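Local structure of acyl-coenzyme A oxidase (Caenorhabditis elegans, 5K3H) at residues Q127-D130 with E131-A134; Q322-I325 with D326-E329. The protein catalyses the first step of peroxisomal beta-oxidation, the FAD-dependent desaturation of acyl-CoA thioesters to (2E)-enoyl-CoA, with oxygen reduced to hydrogen peroxide. One frame throughout, in Å; residues are numbered along the deposited sequence.

Contact 1: Q127-D130 with E131-A134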
loop_
_atom_site.group_PDB
_atom_site.type_symbol
_atom_site.label_atom_id
_atom_site.label_comp_id
_atom_site.label_asym_id
_atom_site.label_seq_id
_atom_site.Cartn_x
_atom_site.Cartn_y
_atom_site.Cartn_z
ATOM N N GLN B 127 9.323 22.632 -27.238
ATOM C CA GLN B 127 8.563 23.873 -27.309
ATOM C C GLN B 127 9.406 25.117 -27.550
ATOM O O GLN B 127 8.875 26.112 -28.061
ATOM C CB GLN B 127 7.757 24.078 -26.011
ATOM C CG GLN B 127 6.916 22.871 -25.554
ATOM C CD GLN B 127 6.567 22.928 -24.058
ATOM O OE1 GLN B 127 6.988 23.848 -23.348
ATOM N NE2 GLN B 127 5.803 21.946 -23.580
ATOM N N ALA B 128 10.683 25.110 -27.176
ATOM C CA ALA B 128 11.540 26.263 -27.392
ATOM C C ALA B 128 11.974 26.319 -28.856
ATOM O O ALA B 128 12.157 25.280 -29.502
ATOM C CB ALA B 128 12.758 26.213 -26.469
ATOM N N SER B 129 12.060 27.535 -29.400
ATOM C CA SER B 129 12.575 27.695 -30.750
ATOM C C SER B 129 14.059 27.344 -30.784
ATOM O O SER B 129 14.733 27.293 -29.751
ATOM C CB SER B 129 12.356 29.125 -31.250
ATOM O OG SER B 129 13.272 30.035 -30.641
ATOM N N ASP B 130 14.568 27.148 -31.997
ATOM C CA ASP B 130 15.978 26.857 -32.193
ATOM C C ASP B 130 16.749 27.981 -31.514
ATOM O O ASP B 130 17.613 27.731 -30.674
ATOM C CB ASP B 130 16.318 26.799 -33.681
ATOM C CG ASP B 130 16.213 25.397 -34.249
ATOM O OD1 ASP B 130 17.103 24.569 -33.961
ATOM O OD2 ASP B 130 15.239 25.123 -34.981
ATOM N N GLU B 131 16.429 29.223 -31.875
ATOM C CA GLU B 131 17.087 30.366 -31.256
ATOM C C GLU B 131 16.967 30.311 -29.735
ATOM O O GLU B 131 17.889 30.720 -29.018
ATOM C CB GLU B 131 16.503 31.658 -31.818
ATOM C CG GLU B 131 17.149 32.928 -31.325
ATOM C CD GLU B 131 16.603 34.149 -32.062
ATOM O OE1 GLU B 131 15.575 34.006 -32.774
ATOM O OE2 GLU B 131 17.223 35.236 -31.963
ATOM N N GLN B 132 15.817 29.849 -29.222
ATOM C CA GLN B 132 15.648 29.740 -27.772
ATOM C C GLN B 132 16.466 28.589 -27.185
ATOM O O GLN B 132 17.053 28.728 -26.105
ATOM C CB GLN B 132 14.162 29.613 -27.418
ATOM C CG GLN B 132 13.408 30.932 -27.575
ATOM C CD GLN B 132 11.895 30.781 -27.544
ATOM O OE1 GLN B 132 11.353 29.788 -28.023
ATOM N NE2 GLN B 132 11.207 31.769 -26.973
ATOM N N GLN B 133 16.518 27.449 -27.884
ATOM C CA GLN B 133 17.319 26.313 -27.430
ATOM C C GLN B 133 18.791 26.675 -27.307
ATOM O O GLN B 133 19.472 26.245 -26.362
ATOM C CB GLN B 133 17.140 25.150 -28.393
ATOM C CG GLN B 133 15.748 24.568 -28.360
ATOM C CD GLN B 133 15.601 23.442 -29.329
ATOM O OE1 GLN B 133 16.532 23.125 -30.050
ATOM N NE2 GLN B 133 14.422 22.843 -29.376
ATOM N N ALA B 134 19.307 27.447 -28.274
ATOM C CA ALA B 134 20.694 27.898 -28.222
ATOM C C ALA B 134 20.978 28.688 -26.953
ATOM O O ALA B 134 22.110 28.684 -26.457
ATOM C CB ALA B 134 21.021 28.727 -29.473
#

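Contact 2: Q322-I325 with D326-E329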
loop_
_atom_site.group_PDB
_atom_site.type_symbol
_atom_site.label_atom_id
_atom_site.label_comp_id
_atom_site.label_asym_id
_atom_site.label_seq_id
_atom_site.Cartn_x
_atom_site.Cartn_y
_atom_site.Cartn_z
ATOM N N GLN B 322 10.262 -21.859 7.504
ATOM C CA GLN B 322 9.207 -21.564 8.482
ATOM C C GLN B 322 8.047 -22.513 8.275
ATOM O O GLN B 322 7.477 -22.563 7.181
ATOM C CB GLN B 322 8.729 -20.104 8.372
ATOM C CG GLN B 322 7.951 -19.554 9.593
ATOM C CD GLN B 322 8.838 -19.183 10.810
ATOM O OE1 GLN B 322 8.329 -18.715 11.845
ATOM N NE2 GLN B 322 10.157 -19.391 10.688
ATOM N N GLY B 323 7.711 -23.276 9.306
ATOM C CA GLY B 323 6.619 -24.212 9.214
ATOM C C GLY B 323 7.045 -25.486 8.511
ATOM O O GLY B 323 8.123 -25.595 7.914
ATOM N N GLN B 324 6.185 -26.488 8.622
ATOM C CA GLN B 324 6.431 -27.785 8.026
ATOM C C GLN B 324 5.360 -28.096 7.004
ATOM O O GLN B 324 4.202 -27.680 7.141
ATOM C CB GLN B 324 6.478 -28.883 9.072
ATOM C CG GLN B 324 7.804 -28.969 9.756
ATOM C CD GLN B 324 7.740 -29.892 10.920
ATOM O OE1 GLN B 324 7.030 -29.606 11.886
ATOM N NE2 GLN B 324 8.482 -30.995 10.867
ATOM N N ILE B 325 5.775 -28.797 5.956
ATOM C CA ILE B 325 4.810 -29.472 5.105
ATOM C C ILE B 325 4.762 -30.881 5.671
ATOM O O ILE B 325 3.979 -31.143 6.587
ATOM C CB ILE B 325 5.180 -29.397 3.610
ATOM C CG1 ILE B 325 5.052 -27.940 3.126
ATOM C CG2 ILE B 325 4.284 -30.295 2.779
ATOM C CD1 ILE B 325 5.601 -27.668 1.731
ATOM N N ASP B 326 5.672 -31.759 5.243
ATOM C CA ASP B 326 5.800 -33.066 5.886
ATOM C C ASP B 326 6.301 -32.921 7.319
ATOM O O ASP B 326 7.334 -32.300 7.571
ATOM C CB ASP B 326 6.721 -33.983 5.075
ATOM C CG ASP B 326 6.775 -35.406 5.634
ATOM O OD1 ASP B 326 6.898 -35.552 6.872
ATOM O OD2 ASP B 326 6.628 -36.379 4.860
ATOM N N LYS B 327 5.572 -33.527 8.257
ATOM C CA LYS B 327 5.803 -33.337 9.686
ATOM C C LYS B 327 7.006 -34.118 10.187
ATOM O O LYS B 327 7.439 -33.905 11.327
ATOM C CB LYS B 327 4.562 -33.768 10.493
ATOM C CG LYS B 327 3.307 -32.990 10.123
ATOM C CD LYS B 327 3.252 -31.582 10.724
ATOM C CE LYS B 327 2.034 -30.834 10.179
ATOM N NZ LYS B 327 1.966 -29.422 10.611
ATOM N N ASN B 328 7.544 -35.028 9.383
ATOM C CA ASN B 328 8.781 -35.697 9.748
ATOM C C ASN B 328 10.000 -35.140 9.034
ATOM O O ASN B 328 11.088 -35.702 9.180
ATOM C CB ASN B 328 8.675 -37.193 9.497
ATOM C CG ASN B 328 7.586 -37.833 10.331
ATOM O OD1 ASN B 328 7.445 -37.542 11.538
ATOM N ND2 ASN B 328 6.868 -38.776 9.728
ATOM N N GLU B 329 9.844 -34.072 8.266
ATOM C CA GLU B 329 10.926 -33.404 7.562
ATOM C C GLU B 329 11.157 -32.012 8.126
ATOM O O GLU B 329 10.253 -31.423 8.724
ATOM C CB GLU B 329 10.626 -33.336 6.062
ATOM C CG GLU B 329 10.599 -34.689 5.433
ATOM C CD GLU B 329 10.389 -34.622 3.946
ATOM O OE1 GLU B 329 9.902 -33.579 3.462
ATOM O OE2 GLU B 329 10.720 -35.612 3.259
HETATM O O HOH W 1 8.789 -30.092 6.378
#

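Contact 1: Q127-D130 with E131-A134
Gln132 lies against Ser129 at the start of helix 130-141, and nearly every atom of its side chain meets that serine. Gln132 CB lies 3.3 Å from Ser129 O, and its CG passes 3.2 Å from Ser129 OG. With CG beside its own backbone N (chi1 -74°), the extended chain runs back along the first turn to the N-cap residue. There Gln132 OE1 accepts from Ser129 N at 2.7 Å, in the carbonyl plane and on a lone pair, with an almost straight N-H...O angle of 176°. A weak bond from Ser129 OG, 3.3 Å away, reaches the same Gln132 OE1. In return Ser129 OG accepts from Gln132 N at 2.9 Å. This exchange is a capping box: serine suits the N-cap because its short hydroxyl can reach a backbone N-H of the first turn, while glutamine supplies the reciprocal acceptor. Gln132 OE1 also accepts from Met267 N, and NE2 donates to Thr263 O and Leu265 O, so the buried amide ties the helix start to the 263-267 segment. A leucine in place of Gln132 would probably leave Ser129 N, Met267 N and the carbonyls of Thr263 and Leu265 without their mates. The helix proper opens with Gln133 N to Ser129 O and Ala134 N to Asp130 O. Beside it, the small Ala128 lets its CB rest 3.8 Å from Gln132 CB and 3.9 Å from Gln133 CG.

Contact 2: Q322-I325 with D326-E329
Gln324 reaches across a turn of the loop to grip the backbone of Glu329. Its CG stands beside its own backbone N (chi1 -81°) and the chain runs on extended, which carries Gln324 NE2 to Glu329 O at 2.8 Å. The bond is nearly straight, with an N-H...O angle of 172°. The acceptor lies in the plane of the glutamine amide, whereas NE2 is tilted 24° from the plane of the carbonyl it meets. Lys327 O is also near, 3.1 Å from Gln324 NE2. Glutamine suits this place because its length and terminal N-H let it span the turn.

Residues 326-329 form a type I beta turn, closed by Glu329 N to Asp326 O at 3.2 Å. Asp326 holds CG anti to the backbone N, beside the carbonyl carbon, and Asn328 N donates to Asp326 OD1 at 2.6 Å in an Asx turn. Aspartate's short carboxylate can take this N-H while OD2 pairs with Lys519 of the second subunit in a salt bridge. Lys327 CG lies loosely, 4.0 Å from Ile325 O, and its charged end suits an exposed site. Ile325, the apolar residue here, packs against Val332, Tyr337 and Asn525 of the second subunit. A water lies within bonding distance of Asp326 O and accepts a weak bond from Ile325 N. The turn at 326-329 is held mainly by polar bonds to main-chain atoms, and the divided carboxylate of Asp326 probably couples it to the dimer interface.

Both contacts are local, but they sit on opposite sides of the chain's centre, with centres about 69 Å apart. Contact 1 is partly buried and joins the end of helix 114-127 to helix 130-141 in the acyl-CoA oxidase N-terminal region; contact 2 is a surface loop between helices 300-319 and 338-367 in the C-alpha1 domain. Toward the partner segment Gln132 uses its carbonyl oxygen, keeping NE2 for carbonyls elsewhere in the chain, whereas Gln324 uses its NE2. Contact 1 bonds within its own chain. Contact 2 also meets the second subunit, where Lys327 N bonds Glu521 and Gln322 bonds Gly155 and the FAD-binding Gly157, all three of that subunit.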